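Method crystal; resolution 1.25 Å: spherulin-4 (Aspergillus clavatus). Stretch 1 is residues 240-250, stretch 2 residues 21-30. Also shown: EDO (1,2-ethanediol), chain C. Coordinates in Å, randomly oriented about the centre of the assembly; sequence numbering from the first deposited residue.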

# COMPACT_ATOMS: atom_id res chain seq x y z
N GLY A 240 -11.47 4.26 -7.17
CA GLY A 240 -12.47 3.41 -7.77
C GLY A 240 -11.78 2.13 -8.18
O GLY A 240 -10.55 2.03 -8.15
N PHE A 241 -12.58 1.15 -8.59
CA PHE A 241 -12.08 -0.15 -9.00
C PHE A 241 -12.03 -0.25 -10.50
O PHE A 241 -12.98 0.11 -11.19
CB PHE A 241 -12.97 -1.24 -8.40
CG PHE A 241 -12.90 -1.28 -6.90
CD1 PHE A 241 -13.74 -0.50 -6.13
CD2 PHE A 241 -11.94 -2.04 -6.27
CE1 PHE A 241 -13.63 -0.50 -4.74
CE2 PHE A 241 -11.84 -2.04 -4.90
CZ PHE A 241 -12.68 -1.28 -4.13
N GLY A 242 -10.91 -0.75 -11.02
CA GLY A 242 -10.75 -0.91 -12.44
C GLY A 242 -11.63 -2.00 -13.00
O GLY A 242 -12.11 -2.89 -12.28
N GLY A 243 -11.83 -1.96 -14.31
CA GLY A 243 -12.69 -2.91 -14.97
C GLY A 243 -12.23 -4.35 -14.93
O GLY A 243 -13.04 -5.24 -15.21
N GLN A 244 -10.97 -4.59 -14.60
CA GLN A 244 -10.43 -5.95 -14.50
C GLN A 244 -9.90 -6.23 -13.10
O GLN A 244 -9.02 -7.05 -12.91
CB GLN A 244 -9.35 -6.17 -15.56
CG GLN A 244 -9.96 -6.14 -16.96
CD GLN A 244 -8.94 -6.30 -18.05
OE1 GLN A 244 -8.23 -7.30 -18.11
NE2 GLN A 244 -8.84 -5.29 -18.91
N TRP A 245 -10.45 -5.54 -12.11
CA TRP A 245 -10.04 -5.74 -10.72
C TRP A 245 -10.17 -7.20 -10.28
O TRP A 245 -9.23 -7.77 -9.73
CB TRP A 245 -10.86 -4.81 -9.84
CG TRP A 245 -10.84 -5.09 -8.36
CD1 TRP A 245 -11.89 -5.51 -7.62
CD2 TRP A 245 -9.74 -4.95 -7.47
NE1 TRP A 245 -11.53 -5.63 -6.30
CE2 TRP A 245 -10.20 -5.30 -6.18
CE3 TRP A 245 -8.41 -4.56 -7.62
CZ2 TRP A 245 -9.38 -5.28 -5.06
CZ3 TRP A 245 -7.59 -4.55 -6.49
CH2 TRP A 245 -8.09 -4.89 -5.24
N SER A 246 -11.31 -7.82 -10.54
CA SER A 246 -11.50 -9.20 -10.10
C SER A 246 -10.52 -10.13 -10.83
O SER A 246 -10.00 -11.07 -10.23
CB SER A 246 -12.95 -9.66 -10.27
OG SER A 246 -13.38 -9.52 -11.60
N GLU A 247 -10.30 -9.88 -12.12
CA GLU A 247 -9.37 -10.68 -12.91
C GLU A 247 -7.95 -10.53 -12.38
O GLU A 247 -7.21 -11.50 -12.27
CB GLU A 247 -9.44 -10.31 -14.39
CG GLU A 247 -10.70 -10.76 -15.09
CD GLU A 247 -11.88 -9.80 -14.96
OE1 GLU A 247 -11.84 -8.82 -14.19
OE2 GLU A 247 -12.89 -10.06 -15.64
N PHE A 248 -7.55 -9.30 -12.07
CA PHE A 248 -6.25 -9.05 -11.48
C PHE A 248 -6.07 -9.85 -10.19
O PHE A 248 -5.07 -10.54 -10.02
CB PHE A 248 -6.07 -7.54 -11.23
CG PHE A 248 -4.96 -7.20 -10.29
CD1 PHE A 248 -3.65 -7.56 -10.55
CD2 PHE A 248 -5.22 -6.53 -9.11
CE1 PHE A 248 -2.64 -7.25 -9.65
CE2 PHE A 248 -4.21 -6.21 -8.23
CZ PHE A 248 -2.92 -6.58 -8.50
N VAL A 249 -7.04 -9.78 -9.28
CA VAL A 249 -6.88 -10.49 -8.02
C VAL A 249 -6.89 -12.01 -8.26
O VAL A 249 -6.13 -12.73 -7.61
CB VAL A 249 -7.91 -10.05 -6.98
CG1 VAL A 249 -7.68 -10.81 -5.68
CG2 VAL A 249 -7.79 -8.56 -6.74
N ASP A 250 -7.70 -12.50 -9.20
CA ASP A 250 -7.68 -13.92 -9.53
C ASP A 250 -6.28 -14.35 -9.97
O ASP A 250 -5.82 -15.44 -9.64
CB ASP A 250 -8.67 -14.25 -10.67
CG ASP A 250 -10.13 -14.29 -10.21
OD1 ASP A 250 -10.40 -14.27 -9.00
OD2 ASP A 250 -11.01 -14.38 -11.10
C1 EDO C . -8.05 0.86 -4.73
O1 EDO C . -8.74 2.09 -4.96
C2 EDO C . -8.93 -0.26 -5.28
O2 EDO C . -8.97 -0.19 -6.70
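Stretch 2, residues 21-30: GAWDPLEDVI

Residues far apart in sequence often meet where the first turns of two helices run side by side, and the contact between residues 21-30 and 240-250 of spherulin-4 illustrates how aromatic side chains can organise such a meeting. Stretch 2 opens with a type I turn from G21 to D24 and continues as a helix from D24 onward. Stretch 1 is built along similar lines: a type I turn from G242 to W245 leads into a helix starting at W245, with Q244 at the N-cap position. The two helices point nearly the same way, their N-to-C directions differing by 28° (signed crossing angle -28°), and their axes come no closer than 10.6 Å, a spacing that leaves room for side chains between them.

Three residues cover the most surface: F241, V29 and W245. F241, in the loop before the helix, receives P25 on one face of its ring; P25 CB lies 3.6 Å from the ring centroid and only 7° off the normal, a CH-pi contact. A22 O lies at the ring edge, 3.5 Å from F241 CE1. Separately, F241 CZ lies 3.9 Å from L26 CB.

W245 supplies the one hydrogen bond across the stretches. Its NE1 donates to P25 O at 3.0 Å with an N-H...O angle of 163°. No backbone hydrogen bond from V29 N to P25 O is made within the stretch, and the indole NH is a donor to that carbonyl. The same indole packs its CZ2 against L26 CD1 at 3.9 Å and V29 CG2 at 3.6 Å, so polar and apolar contacts share one ring.

V29 extends the packing one turn further along: its CB lies 4.0 Å from V249 CG1, and its CG1 reaches S246 CA at 4.4 Å.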

# COMPACT_ATOMS: atom_id res chain seq x y z
N GLY A 21 -21.62 0.46 0.60
CA GLY A 21 -21.41 -0.32 -0.60
C GLY A 21 -20.12 -0.02 -1.36
O GLY A 21 -19.70 -0.83 -2.19
N ALA A 22 -19.47 1.11 -1.07
CA ALA A 22 -18.35 1.55 -1.89
C ALA A 22 -17.16 0.60 -1.84
O ALA A 22 -16.41 0.49 -2.82
CB ALA A 22 -17.90 2.95 -1.50
N TRP A 23 -16.94 -0.05 -0.70
CA TRP A 23 -15.82 -0.96 -0.54
C TRP A 23 -16.17 -2.41 -0.87
O TRP A 23 -15.31 -3.29 -0.75
CB TRP A 23 -15.25 -0.83 0.87
CG TRP A 23 -14.51 0.45 1.12
CD1 TRP A 23 -14.31 1.47 0.24
CD2 TRP A 23 -13.86 0.83 2.33
NE1 TRP A 23 -13.56 2.47 0.83
CE2 TRP A 23 -13.27 2.10 2.11
CE3 TRP A 23 -13.71 0.23 3.58
CZ2 TRP A 23 -12.55 2.77 3.10
CZ3 TRP A 23 -12.99 0.89 4.56
CH2 TRP A 23 -12.42 2.15 4.31
N ASP A 24 -17.40 -2.65 -1.32
CA ASP A 24 -17.85 -4.00 -1.61
C ASP A 24 -16.95 -4.73 -2.60
O ASP A 24 -16.69 -5.91 -2.41
CB ASP A 24 -19.28 -4.01 -2.14
CG ASP A 24 -20.34 -3.82 -1.05
OD1 ASP A 24 -19.99 -3.56 0.12
OD2 ASP A 24 -21.54 -3.93 -1.37
N PRO A 25 -16.46 -4.06 -3.65
CA PRO A 25 -15.62 -4.83 -4.59
C PRO A 25 -14.33 -5.33 -3.96
O PRO A 25 -13.79 -6.35 -4.41
CB PRO A 25 -15.32 -3.82 -5.70
CG PRO A 25 -16.47 -2.87 -5.66
CD PRO A 25 -16.78 -2.73 -4.19
N LEU A 26 -13.85 -4.65 -2.93
CA LEU A 26 -12.68 -5.12 -2.21
C LEU A 26 -13.08 -6.25 -1.27
O LEU A 26 -12.43 -7.30 -1.22
CB LEU A 26 -12.01 -3.98 -1.44
CG LEU A 26 -10.89 -4.41 -0.49
CD1 LEU A 26 -9.76 -5.11 -1.23
CD2 LEU A 26 -10.35 -3.21 0.25
N GLU A 27 -14.16 -6.06 -0.52
CA GLU A 27 -14.54 -7.11 0.40
C GLU A 27 -14.84 -8.39 -0.36
O GLU A 27 -14.54 -9.48 0.12
CB GLU A 27 -15.74 -6.70 1.25
CG GLU A 27 -15.93 -7.65 2.42
CD GLU A 27 -17.08 -7.28 3.31
OE1 GLU A 27 -17.68 -6.20 3.12
OE2 GLU A 27 -17.39 -8.09 4.20
N ASP A 28 -15.43 -8.25 -1.54
CA ASP A 28 -15.78 -9.43 -2.33
C ASP A 28 -14.54 -10.25 -2.70
O ASP A 28 -14.57 -11.48 -2.58
CB ASP A 28 -16.56 -9.04 -3.57
CG ASP A 28 -18.00 -8.61 -3.27
OD1 ASP A 28 -18.49 -8.85 -2.14
OD2 ASP A 28 -18.64 -8.03 -4.17
N VAL A 29 -13.46 -9.61 -3.12
CA VAL A 29 -12.27 -10.38 -3.48
C VAL A 29 -11.51 -10.87 -2.25
O VAL A 29 -10.92 -11.95 -2.30
CB VAL A 29 -11.33 -9.61 -4.44
CG1 VAL A 29 -12.05 -9.28 -5.74
CG2 VAL A 29 -10.76 -8.36 -3.80
N ILE A 30 -11.56 -10.13 -1.15
CA ILE A 30 -10.94 -10.60 0.08
C ILE A 30 -11.61 -11.90 0.53
O ILE A 30 -10.93 -12.85 0.94
CB ILE A 30 -11.05 -9.55 1.21
CG1 ILE A 30 -10.16 -8.35 0.90
CG2 ILE A 30 -10.69 -10.16 2.57
CD1 ILE A 30 -10.50 -7.12 1.75